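Local coordinates for superoxide dismutase (Anaplasma phagocytophilum, PDB 3JS4), which probably protects the cell from superoxide by using a bound iron ion to dismutate it into molecular oxygen and hydrogen peroxide, at residues Ser141-Val154 with Lys163-Leu175. Sequence-based numbering, arbitrary orientation.
With NA (sodium ion), chain F.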
loop_
_atom_site.group_PDB
_atom_site.type_symbol
_atom_site.label_atom_id
_atom_site.label_comp_id
_atom_site.label_asym_id
_atom_site.label_seq_id
_atom_site.Cartn_x
_atom_site.Cartn_y
_atom_site.Cartn_z
ATOM N N SER A 141 13.180 1.512 -6.299
ATOM C CA SER A 141 12.567 0.397 -5.598
ATOM C C SER A 141 11.402 -0.165 -6.429
ATOM O O SER A 141 11.242 -1.379 -6.552
ATOM C CB SER A 141 12.118 0.818 -4.206
ATOM O OG SER A 141 11.386 -0.216 -3.570
ATOM N N GLY A 142 10.627 0.718 -7.041
ATOM C CA GLY A 142 9.497 0.259 -7.839
ATOM C C GLY A 142 9.912 -0.496 -9.088
ATOM O O GLY A 142 9.291 -1.486 -9.442
ATOM N N LEU A 143 10.960 -0.026 -9.759
ATOM C CA LEU A 143 11.421 -0.656 -11.005
ATOM C C LEU A 143 12.214 -1.931 -10.681
ATOM O O LEU A 143 12.396 -2.802 -11.548
ATOM C CB LEU A 143 12.251 0.334 -11.847
ATOM C CG LEU A 143 11.557 1.634 -12.267
ATOM C CD1 LEU A 143 12.508 2.662 -12.912
ATOM C CD2 LEU A 143 10.384 1.324 -13.197
ATOM N N GLY A 144 12.656 -2.028 -9.425
ATOM C CA GLY A 144 13.464 -3.137 -8.939
ATOM C C GLY A 144 12.674 -4.352 -8.464
ATOM O O GLY A 144 13.232 -5.432 -8.351
ATOM N N GLN A 145 11.377 -4.174 -8.183
ATOM C CA GLN A 145 10.521 -5.283 -7.753
ATOM C C GLN A 145 10.032 -6.087 -8.961
ATOM O O GLN A 145 9.088 -5.682 -9.676
ATOM C CB GLN A 145 9.314 -4.777 -6.940
ATOM C CG GLN A 145 8.463 -5.925 -6.335
ATOM C CD GLN A 145 9.305 -6.924 -5.527
ATOM O OE1 GLN A 145 9.991 -6.555 -4.564
ATOM N NE2 GLN A 145 9.255 -8.188 -5.918
ATOM N N PHE A 146 10.646 -7.242 -9.163
ATOM C CA PHE A 146 10.391 -8.038 -10.354
ATOM C C PHE A 146 9.103 -8.842 -10.151
ATOM O O PHE A 146 8.901 -9.450 -9.087
ATOM C CB PHE A 146 11.624 -8.917 -10.611
ATOM C CG PHE A 146 11.516 -9.842 -11.808
ATOM C CD1 PHE A 146 11.417 -9.336 -13.106
ATOM C CD2 PHE A 146 11.585 -11.228 -11.631
ATOM C CE1 PHE A 146 11.347 -10.202 -14.214
ATOM C CE2 PHE A 146 11.519 -12.101 -12.731
ATOM C CZ PHE A 146 11.395 -11.584 -14.026
ATOM N N GLY A 147 8.232 -8.845 -11.156
ATOM C CA GLY A 147 6.913 -9.470 -10.990
ATOM C C GLY A 147 5.962 -8.572 -10.212
ATOM O O GLY A 147 6.072 -7.338 -10.265
ATOM N N SER A 148 5.027 -9.196 -9.502
ATOM C CA SER A 148 3.968 -8.475 -8.784
ATOM C C SER A 148 4.445 -8.062 -7.395
ATOM O O SER A 148 5.224 -8.786 -6.773
ATOM C CB SER A 148 2.735 -9.393 -8.623
ATOM O OG SER A 148 2.325 -9.965 -9.868
ATOM N N GLY A 149 3.954 -6.927 -6.897
ATOM C CA GLY A 149 4.275 -6.499 -5.536
ATOM C C GLY A 149 3.927 -5.072 -5.181
ATOM O O GLY A 149 3.048 -4.462 -5.804
ATOM N N TRP A 150 4.631 -4.546 -4.173
ATOM C CA TRP A 150 4.298 -3.278 -3.537
ATOM C C TRP A 150 5.584 -2.520 -3.161
ATOM O O TRP A 150 6.583 -3.128 -2.755
ATOM C CB TRP A 150 3.490 -3.520 -2.246
ATOM C CG TRP A 150 2.209 -4.246 -2.487
ATOM C CD1 TRP A 150 2.038 -5.598 -2.581
ATOM C CD2 TRP A 150 0.906 -3.655 -2.717
ATOM N NE1 TRP A 150 0.709 -5.892 -2.837
ATOM C CE2 TRP A 150 -0.006 -4.723 -2.929
ATOM C CE3 TRP A 150 0.424 -2.342 -2.732
ATOM C CZ2 TRP A 150 -1.388 -4.512 -3.176
ATOM C CZ3 TRP A 150 -0.953 -2.135 -2.964
ATOM C CH2 TRP A 150 -1.827 -3.215 -3.204
ATOM N N VAL A 151 5.527 -1.194 -3.245
ATOM C CA VAL A 151 6.592 -0.328 -2.731
ATOM C C VAL A 151 6.068 0.406 -1.487
ATOM O O VAL A 151 4.942 0.922 -1.486
ATOM C CB VAL A 151 7.041 0.646 -3.826
ATOM C CG1 VAL A 151 8.099 1.636 -3.339
ATOM C CG2 VAL A 151 7.550 -0.157 -5.016
ATOM N N TRP A 152 6.865 0.402 -0.424
ATOM C CA TRP A 152 6.482 1.034 0.841
ATOM C C TRP A 152 7.451 2.141 1.266
ATOM O O TRP A 152 8.678 1.947 1.245
ATOM C CB TRP A 152 6.426 -0.012 1.972
ATOM C CG TRP A 152 5.632 -1.231 1.607
ATOM C CD1 TRP A 152 6.060 -2.302 0.884
ATOM C CD2 TRP A 152 4.249 -1.478 1.911
ATOM N NE1 TRP A 152 5.034 -3.205 0.718
ATOM C CE2 TRP A 152 3.912 -2.726 1.335
ATOM C CE3 TRP A 152 3.268 -0.766 2.614
ATOM C CZ2 TRP A 152 2.636 -3.299 1.462
ATOM C CZ3 TRP A 152 1.972 -1.340 2.726
ATOM C CH2 TRP A 152 1.685 -2.581 2.152
ATOM N N LEU A 153 6.894 3.270 1.702
ATOM C CA LEU A 153 7.620 4.206 2.555
ATOM C C LEU A 153 7.351 3.761 3.990
ATOM O O LEU A 153 6.191 3.615 4.400
ATOM C CB LEU A 153 7.162 5.666 2.346
ATOM C CG LEU A 153 7.817 6.737 3.231
ATOM C CD1 LEU A 153 9.359 6.714 3.061
ATOM C CD2 LEU A 153 7.260 8.155 2.950
ATOM N N VAL A 154 8.411 3.508 4.744
ATOM C CA VAL A 154 8.247 3.035 6.119
ATOM C C VAL A 154 9.090 3.834 7.075
ATOM O O VAL A 154 10.066 4.482 6.649
ATOM C CB VAL A 154 8.627 1.526 6.289
ATOM C CG1 VAL A 154 7.777 0.657 5.365
ATOM C CG2 VAL A 154 10.151 1.293 6.054
ATOM N N LYS A 163 12.637 4.732 5.405
ATOM C CA LYS A 163 13.254 3.855 4.418
ATOM C C LYS A 163 12.235 3.577 3.318
ATOM O O LYS A 163 11.028 3.658 3.554
ATOM C CB LYS A 163 13.647 2.517 5.050
ATOM C CG LYS A 163 14.733 2.559 6.142
ATOM C CD LYS A 163 16.092 2.873 5.596
ATOM C CE LYS A 163 17.095 3.111 6.731
ATOM N NZ LYS A 163 18.434 3.423 6.170
ATOM N N VAL A 164 12.722 3.234 2.127
ATOM C CA VAL A 164 11.866 2.636 1.099
ATOM C C VAL A 164 12.207 1.144 0.973
ATOM O O VAL A 164 13.391 0.785 0.848
ATOM C CB VAL A 164 12.042 3.340 -0.240
ATOM C CG1 VAL A 164 11.177 2.664 -1.320
ATOM C CG2 VAL A 164 11.672 4.853 -0.120
ATOM N N VAL A 165 11.188 0.281 1.049
ATOM C CA VAL A 165 11.393 -1.149 0.797
ATOM C C VAL A 165 10.325 -1.663 -0.172
ATOM O O VAL A 165 9.257 -1.088 -0.260
ATOM C CB VAL A 165 11.362 -2.021 2.098
ATOM C CG1 VAL A 165 12.482 -1.609 3.082
ATOM C CG2 VAL A 165 9.991 -1.955 2.810
ATOM N N SER A 166 10.591 -2.758 -0.877
ATOM C CA SER A 166 9.539 -3.381 -1.667
ATOM C C SER A 166 9.227 -4.801 -1.178
ATOM O O SER A 166 10.047 -5.455 -0.494
ATOM C CB SER A 166 9.864 -3.359 -3.160
ATOM O OG SER A 166 11.106 -3.994 -3.429
ATOM N N THR A 167 8.016 -5.246 -1.483
ATOM C CA THR A 167 7.628 -6.613 -1.183
ATOM C C THR A 167 7.064 -7.318 -2.422
ATOM O O THR A 167 6.574 -6.675 -3.364
ATOM C CB THR A 167 6.592 -6.653 -0.063
ATOM O OG1 THR A 167 5.440 -5.881 -0.453
ATOM C CG2 THR A 167 7.196 -6.092 1.251
ATOM N N ALA A 168 7.151 -8.644 -2.395
ATOM C CA ALA A 168 6.577 -9.496 -3.440
ATOM C C ALA A 168 5.109 -9.823 -3.151
ATOM O O ALA A 168 4.728 -10.034 -2.006
ATOM C CB ALA A 168 7.404 -10.810 -3.571
ATOM N N ASN A 169 4.309 -9.880 -4.218
ATOM C CA ASN A 169 2.964 -10.453 -4.189
ATOM C C ASN A 169 2.094 -9.788 -3.126
ATOM O O ASN A 169 1.766 -8.611 -3.292
ATOM C CB ASN A 169 3.044 -11.976 -4.084
ATOM C CG ASN A 169 3.784 -12.591 -5.267
ATOM O OD1 ASN A 169 3.775 -12.042 -6.383
ATOM N ND2 ASN A 169 4.414 -13.724 -5.039
ATOM N N ALA A 170 1.788 -10.485 -2.025
ATOM C CA ALA A 170 0.967 -9.887 -0.961
ATOM C C ALA A 170 1.713 -9.502 0.334
ATOM O O ALA A 170 1.081 -9.013 1.284
ATOM C CB ALA A 170 -0.246 -10.797 -0.614
ATOM N N ASP A 171 3.028 -9.714 0.365
ATOM C CA ASP A 171 3.859 -9.396 1.528
ATOM C C ASP A 171 3.803 -7.889 1.825
ATOM O O ASP A 171 3.642 -7.074 0.919
ATOM C CB ASP A 171 5.314 -9.835 1.283
ATOM C CG ASP A 171 5.474 -11.354 1.229
ATOM O OD1 ASP A 171 4.490 -12.100 1.421
ATOM O OD2 ASP A 171 6.600 -11.811 0.979
ATOM N N SER A 172 3.932 -7.541 3.108
ATOM C CA SER A 172 3.874 -6.157 3.556
ATOM C C SER A 172 4.689 -6.012 4.847
ATOM O O SER A 172 5.101 -7.038 5.445
ATOM C CB SER A 172 2.433 -5.732 3.840
ATOM O OG SER A 172 2.000 -6.290 5.077
ATOM N N PRO A 173 4.909 -4.749 5.288
ATOM C CA PRO A 173 5.590 -4.490 6.555
ATOM C C PRO A 173 4.890 -5.090 7.775
ATOM O O PRO A 173 5.529 -5.195 8.810
ATOM C CB PRO A 173 5.645 -2.946 6.617
ATOM C CG PRO A 173 5.789 -2.549 5.172
ATOM C CD PRO A 173 4.862 -3.531 4.449
ATOM N N LEU A 174 3.615 -5.502 7.667
ATOM C CA LEU A 174 2.960 -6.219 8.781
ATOM C C LEU A 174 3.708 -7.496 9.151
ATOM O O LEU A 174 3.592 -8.004 10.283
ATOM C CB LEU A 174 1.497 -6.567 8.455
ATOM C CG LEU A 174 0.461 -5.443 8.303
ATOM C CD1 LEU A 174 -0.904 -6.059 8.045
ATOM C CD2 LEU A 174 0.404 -4.491 9.516
ATOM N N LEU A 175 4.461 -8.022 8.194
ATOM C CA LEU A 175 5.271 -9.234 8.393
ATOM C C LEU A 175 6.645 -8.994 9.066
ATOM O O LEU A 175 7.320 -9.962 9.457
ATOM C CB LEU A 175 5.461 -9.973 7.052
ATOM C CG LEU A 175 4.175 -10.432 6.319
ATOM C CD1 LEU A 175 4.516 -11.232 5.070
ATOM C CD2 LEU A 175 3.220 -11.236 7.268
HETATM NA NA NA F . 5.910 -4.032 10.854
HETATM O O HOH W 1 12.846 -3.139 -5.404
HETATM O O HOH W 2 11.172 -8.064 -2.483
HETATM O O HOH W 3 6.512 -3.355 12.957
HETATM O O HOH W 4 3.828 -3.108 11.203
#
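T167 OG1 is gripped twice: it accepts a nearly straight hydrogen bond from W152 NE1 (2.9 Å, 169° at the hydrogen), lying in the plane of the indole, and it donates its own proton to D171 O at 2.6 Å. With chi1 at 58° the hydroxyl sits between the backbone N and the carbonyl carbon of T167, where it meets both partners, and the loop after the strand is thereby tied to the indole. A type II' turn from A168 to D171 begins that loop, and N169 N donates a straight backbone hydrogen bond to S148 O (2.9 Å). Once past the turn, the chain lays P173 on the W152 ring. P173 CD stands over one face in a CH-pi contact, 3.4 Å from the centroid of the six-membered ring, while S172 CB packs against W152 CZ2 and P173 CG reaches V154 CG1. The indole is thus fixed at its N-H edge and across a face. P173 O binds the sodium ion together with T176 O and Q179 O. On the same side of the sheet as W152, N169 O lies at the edge of the W150 ring, close to its plane, 3.0 Å from W150 NE1.

The backbones form an antiparallel hairpin in which W150–T167, W152–V165 and V154–K163 are the hydrogen-bonded pairs. Its other face carries V151, L153, V164 and S166; V151 CG1 meets V164 CG1, S141 CB rests on V164 CG1 at 3.6 Å, and a water bridges S141 O to S166 OG.

Strand 149-156 is central in the three-stranded sheet of the C-terminal domain, between 161-168 and 179-186. Helix 131-144 packs on the V151 face; on the other lies helix 89-106, whose iron ligand H101 meets W150 edge-to-face.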